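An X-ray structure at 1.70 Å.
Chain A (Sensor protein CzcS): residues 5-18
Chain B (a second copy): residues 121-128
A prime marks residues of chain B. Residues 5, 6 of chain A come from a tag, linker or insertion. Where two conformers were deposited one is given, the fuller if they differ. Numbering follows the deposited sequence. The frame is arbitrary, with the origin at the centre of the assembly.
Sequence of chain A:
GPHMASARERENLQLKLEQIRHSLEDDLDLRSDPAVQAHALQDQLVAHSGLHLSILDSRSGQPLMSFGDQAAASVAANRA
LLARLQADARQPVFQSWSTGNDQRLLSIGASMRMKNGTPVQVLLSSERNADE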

# COMPACT_ATOMS: atom_id res chain seq x y z
N ALA A 5 7.60 -16.33 13.58
CA ALA A 5 6.65 -16.20 12.48
C ALA A 5 6.36 -17.56 11.84
O ALA A 5 7.25 -18.40 11.69
CB ALA A 5 7.16 -15.21 11.45
N SER A 6 5.10 -17.76 11.44
CA SER A 6 4.64 -19.06 11.00
C SER A 6 5.16 -19.39 9.60
O SER A 6 5.73 -18.54 8.90
CB SER A 6 3.11 -19.12 11.01
OG SER A 6 2.55 -18.43 9.89
N ALA A 7 4.95 -20.64 9.20
CA ALA A 7 5.36 -21.08 7.87
C ALA A 7 4.64 -20.31 6.78
O ALA A 7 5.26 -19.92 5.78
CB ALA A 7 5.09 -22.58 7.72
N ARG A 8 3.34 -20.06 6.95
CA ARG A 8 2.56 -19.42 5.89
C ARG A 8 2.87 -17.93 5.80
O ARG A 8 2.92 -17.38 4.69
CB ARG A 8 1.07 -19.63 6.12
CG ARG A 8 0.22 -19.23 4.92
N GLU A 9 3.04 -17.26 6.94
CA GLU A 9 3.47 -15.87 6.94
C GLU A 9 4.80 -15.70 6.22
O GLU A 9 4.98 -14.76 5.43
CB GLU A 9 3.59 -15.35 8.38
CG GLU A 9 2.29 -15.15 9.14
CD GLU A 9 2.53 -14.67 10.57
OE1 GLU A 9 3.21 -15.37 11.34
OE2 GLU A 9 2.05 -13.57 10.92
N ARG A 10 5.77 -16.58 6.50
CA ARG A 10 7.06 -16.48 5.83
C ARG A 10 6.90 -16.73 4.34
O ARG A 10 7.47 -16.01 3.52
CB ARG A 10 8.06 -17.45 6.44
CG ARG A 10 8.44 -17.14 7.88
CD ARG A 10 9.66 -17.96 8.30
NE ARG A 10 9.51 -19.39 8.03
CZ ARG A 10 9.08 -20.27 8.93
NH1 ARG A 10 8.77 -19.87 10.15
NH2 ARG A 10 8.97 -21.56 8.61
N GLU A 11 6.11 -17.74 3.97
CA GLU A 11 5.86 -18.04 2.56
C GLU A 11 5.29 -16.82 1.84
O GLU A 11 5.73 -16.47 0.75
CB GLU A 11 4.90 -19.23 2.44
CG GLU A 11 4.67 -19.68 1.00
CD GLU A 11 3.58 -20.74 0.87
OE1 GLU A 11 3.06 -20.91 -0.25
OE2 GLU A 11 3.23 -21.39 1.89
N ASN A 12 4.30 -16.17 2.46
CA ASN A 12 3.65 -15.02 1.84
C ASN A 12 4.60 -13.84 1.66
O ASN A 12 4.56 -13.16 0.64
CB ASN A 12 2.43 -14.63 2.67
CG ASN A 12 1.28 -15.62 2.52
OD1 ASN A 12 1.21 -16.34 1.53
ND2 ASN A 12 0.37 -15.64 3.49
N LEU A 13 5.47 -13.59 2.64
CA LEU A 13 6.41 -12.47 2.48
C LEU A 13 7.47 -12.80 1.44
O LEU A 13 7.93 -11.91 0.72
CB LEU A 13 7.05 -12.13 3.83
CG LEU A 13 7.43 -10.67 4.07
CD1 LEU A 13 6.20 -9.78 4.02
CD2 LEU A 13 8.14 -10.52 5.42
N GLN A 14 7.86 -14.07 1.33
CA GLN A 14 8.80 -14.47 0.29
C GLN A 14 8.20 -14.27 -1.10
O GLN A 14 8.89 -13.84 -2.02
CB GLN A 14 9.22 -15.93 0.51
CG GLN A 14 10.33 -16.40 -0.41
CD GLN A 14 10.84 -17.78 -0.01
OE1 GLN A 14 10.84 -18.14 1.17
NE2 GLN A 14 11.28 -18.55 -1.00
N LEU A 15 6.90 -14.54 -1.25
CA LEU A 15 6.24 -14.34 -2.54
C LEU A 15 6.13 -12.86 -2.87
O LEU A 15 6.24 -12.46 -4.04
CB LEU A 15 4.84 -14.96 -2.51
CG LEU A 15 4.74 -16.46 -2.36
CD1 LEU A 15 3.29 -16.88 -2.12
CD2 LEU A 15 5.35 -17.16 -3.58
N LYS A 16 5.91 -12.03 -1.85
CA LYS A 16 5.91 -10.59 -2.04
C LYS A 16 7.30 -10.07 -2.40
O LYS A 16 7.44 -9.21 -3.28
CB LYS A 16 5.37 -9.93 -0.76
CG LYS A 16 5.09 -8.44 -0.86
CD LYS A 16 4.56 -7.90 0.47
CE LYS A 16 3.16 -8.46 0.80
NZ LYS A 16 2.15 -8.14 -0.22
N LEU A 17 8.36 -10.59 -1.75
CA LEU A 17 9.71 -10.19 -2.13
C LEU A 17 10.00 -10.53 -3.59
O LEU A 17 10.70 -9.78 -4.28
CB LEU A 17 10.75 -10.86 -1.22
CG LEU A 17 12.22 -10.42 -1.31
CD1 LEU A 17 12.43 -8.98 -0.83
CD2 LEU A 17 13.14 -11.38 -0.52
N GLU A 18 9.50 -11.68 -4.05
CA GLU A 18 9.70 -12.07 -5.45
C GLU A 18 9.02 -11.09 -6.40
O GLU A 18 9.53 -10.84 -7.50
CB GLU A 18 9.17 -13.49 -5.67
CG GLU A 18 9.01 -13.89 -7.14
CD GLU A 18 10.30 -13.81 -7.95
OE1 GLU A 18 11.39 -13.92 -7.35
OE2 GLU A 18 10.23 -13.66 -9.19
N GLN B 121 20.51 -3.92 -1.37
CA GLN B 121 19.95 -4.75 -0.31
C GLN B 121 18.51 -4.31 -0.10
O GLN B 121 18.24 -3.11 0.02
CB GLN B 121 20.73 -4.62 1.00
CG GLN B 121 22.24 -4.84 0.90
CD GLN B 121 22.63 -6.31 0.89
OE1 GLN B 121 21.82 -7.18 0.57
NE2 GLN B 121 23.88 -6.59 1.24
N VAL B 122 17.60 -5.27 -0.05
CA VAL B 122 16.16 -5.02 -0.05
C VAL B 122 15.61 -5.50 1.28
O VAL B 122 15.76 -6.68 1.63
CB VAL B 122 15.45 -5.73 -1.21
CG1 VAL B 122 13.91 -5.52 -1.11
CG2 VAL B 122 15.99 -5.23 -2.56
N LEU B 123 14.97 -4.60 2.01
CA LEU B 123 14.43 -4.88 3.34
C LEU B 123 12.92 -4.68 3.28
O LEU B 123 12.45 -3.54 3.22
CB LEU B 123 15.08 -3.99 4.39
CG LEU B 123 16.60 -4.01 4.47
CD1 LEU B 123 17.14 -3.03 5.52
CD2 LEU B 123 17.11 -5.40 4.79
N LEU B 124 12.16 -5.77 3.31
CA LEU B 124 10.71 -5.72 3.23
C LEU B 124 10.11 -6.12 4.58
O LEU B 124 10.38 -7.21 5.10
CB LEU B 124 10.20 -6.62 2.11
CG LEU B 124 8.69 -6.77 1.91
CD1 LEU B 124 8.02 -5.45 1.51
CD2 LEU B 124 8.46 -7.83 0.81
N SER B 125 9.28 -5.24 5.13
CA SER B 125 8.74 -5.43 6.47
C SER B 125 7.22 -5.41 6.42
O SER B 125 6.62 -4.72 5.59
CB SER B 125 9.26 -4.36 7.43
OG SER B 125 10.64 -4.50 7.66
N SER B 126 6.62 -6.17 7.32
CA SER B 126 5.17 -6.32 7.35
C SER B 126 4.69 -6.37 8.79
O SER B 126 5.32 -6.99 9.64
CB SER B 126 4.73 -7.60 6.63
OG SER B 126 5.23 -8.74 7.30
N GLU B 127 3.56 -5.71 9.05
CA GLU B 127 2.88 -5.86 10.33
C GLU B 127 2.25 -7.24 10.41
O GLU B 127 1.46 -7.62 9.54
CB GLU B 127 1.78 -4.81 10.49
CG GLU B 127 2.20 -3.39 10.78
CD GLU B 127 1.02 -2.55 11.25
OE1 GLU B 127 0.95 -2.22 12.46
OE2 GLU B 127 0.13 -2.25 10.42
N ARG B 128 2.58 -7.99 11.46
CA ARG B 128 1.98 -9.30 11.67
C ARG B 128 0.57 -9.18 12.25
O ARG B 128 -0.18 -8.27 11.89
CB ARG B 128 2.84 -10.16 12.60
CG ARG B 128 4.15 -10.65 11.99
CD ARG B 128 4.89 -11.59 12.93
NE ARG B 128 4.09 -12.77 13.25
CZ ARG B 128 4.47 -13.73 14.09
NH1 ARG B 128 5.64 -13.65 14.71
NH2 ARG B 128 3.68 -14.77 14.32

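The contact sets the first turns of a helix in chain A against a strand of chain B, a strand that begins earlier in the chain and runs through Gln121′ to Glu127′. The axes come within 9.7 Å, and their N-to-C directions make an angle of 136°, so the two elements run obliquely and closer to antiparallel than to parallel. The register follows from this: with each step of four residues along the helix, about one turn, from Glu9 to Leu13 and on to Leu17, the chain B partner moves back two residues, from Arg128′ to Ser126′ and on to Leu124′. The rule is simple: every fourth residue of the helix is matched to every second residue of chain B, and the facing CA atoms draw together from 8.2 Å between Glu9 CA and Arg128′ CA to 7.1 Å between Leu17 CA and Leu124′ CA.

Apolar packing occupies the closer end. Val122′, Leu124′ and Ser126′ point toward the helix, while Leu123′ and Ser125′ point away, as the alternation of a strand requires. Leu124′ gives up the largest area, 92 Å², because it lies among three helix residues. Leu124′ CD2 is 3.8 Å from Lys16 CG and 3.8 Å from Leu17 N, and 4.4 Å from Leu13 CD1. The contact with Lys16 uses the aliphatic part of that side chain, whose m turns at chi3 and chi4 follow an extended start, and leaves NZ outside the packing. Leu17 leaves its backbone sideways, yet its end comes nearer, and Leu17 CD1 meets Val122′ CG1 at 3.8 Å. Leu13 points toward the strand and bridges two neighbours: Leu13 CD2 lies 4.0 Å from Leu124′ O, and Leu13 CD1 lies 3.6 Å from Ser126′ OG. That hydroxyl is hydrogen-bonded elsewhere in the structure, so its place beside a methyl group does not leave it unsatisfied.

Charge takes over at the wider end. Arg128′ starts sideways, but its long side chain carries the guanidinium to Glu9, which points toward the strand. The salt bridge uses both carboxylate oxygens: Arg128′ NE donates a hydrogen bond to Glu9 OE2 at 3.2 Å, with an angle of 146°, and Arg128′ NH2 stands 3.1 Å from Glu9 OE1. Ala5, a tag residue, places its CA over one face of the guanidinium, and Ala5 N is 3.5 Å from Arg128′ NH1.

Within chain A, Glu9 is also bonded to Ser6, a tag residue, so this part of the arrangement is not a rule of the natural sequence. Ser6 is the N-cap, and Ser6 OG accepts from Glu9 N at 3.2 Å. In return Ser6 N donates to Glu9 OE1 at 3.0 Å and nearly straight, at 176°; a weak bond from Ser6 OG to Glu9 OE1 measures 3.4 Å. Glu9 OE1 therefore accepts from the N-cap residue and also takes part in the salt bridge, linking the tag-derived helix start to the neighbouring chain.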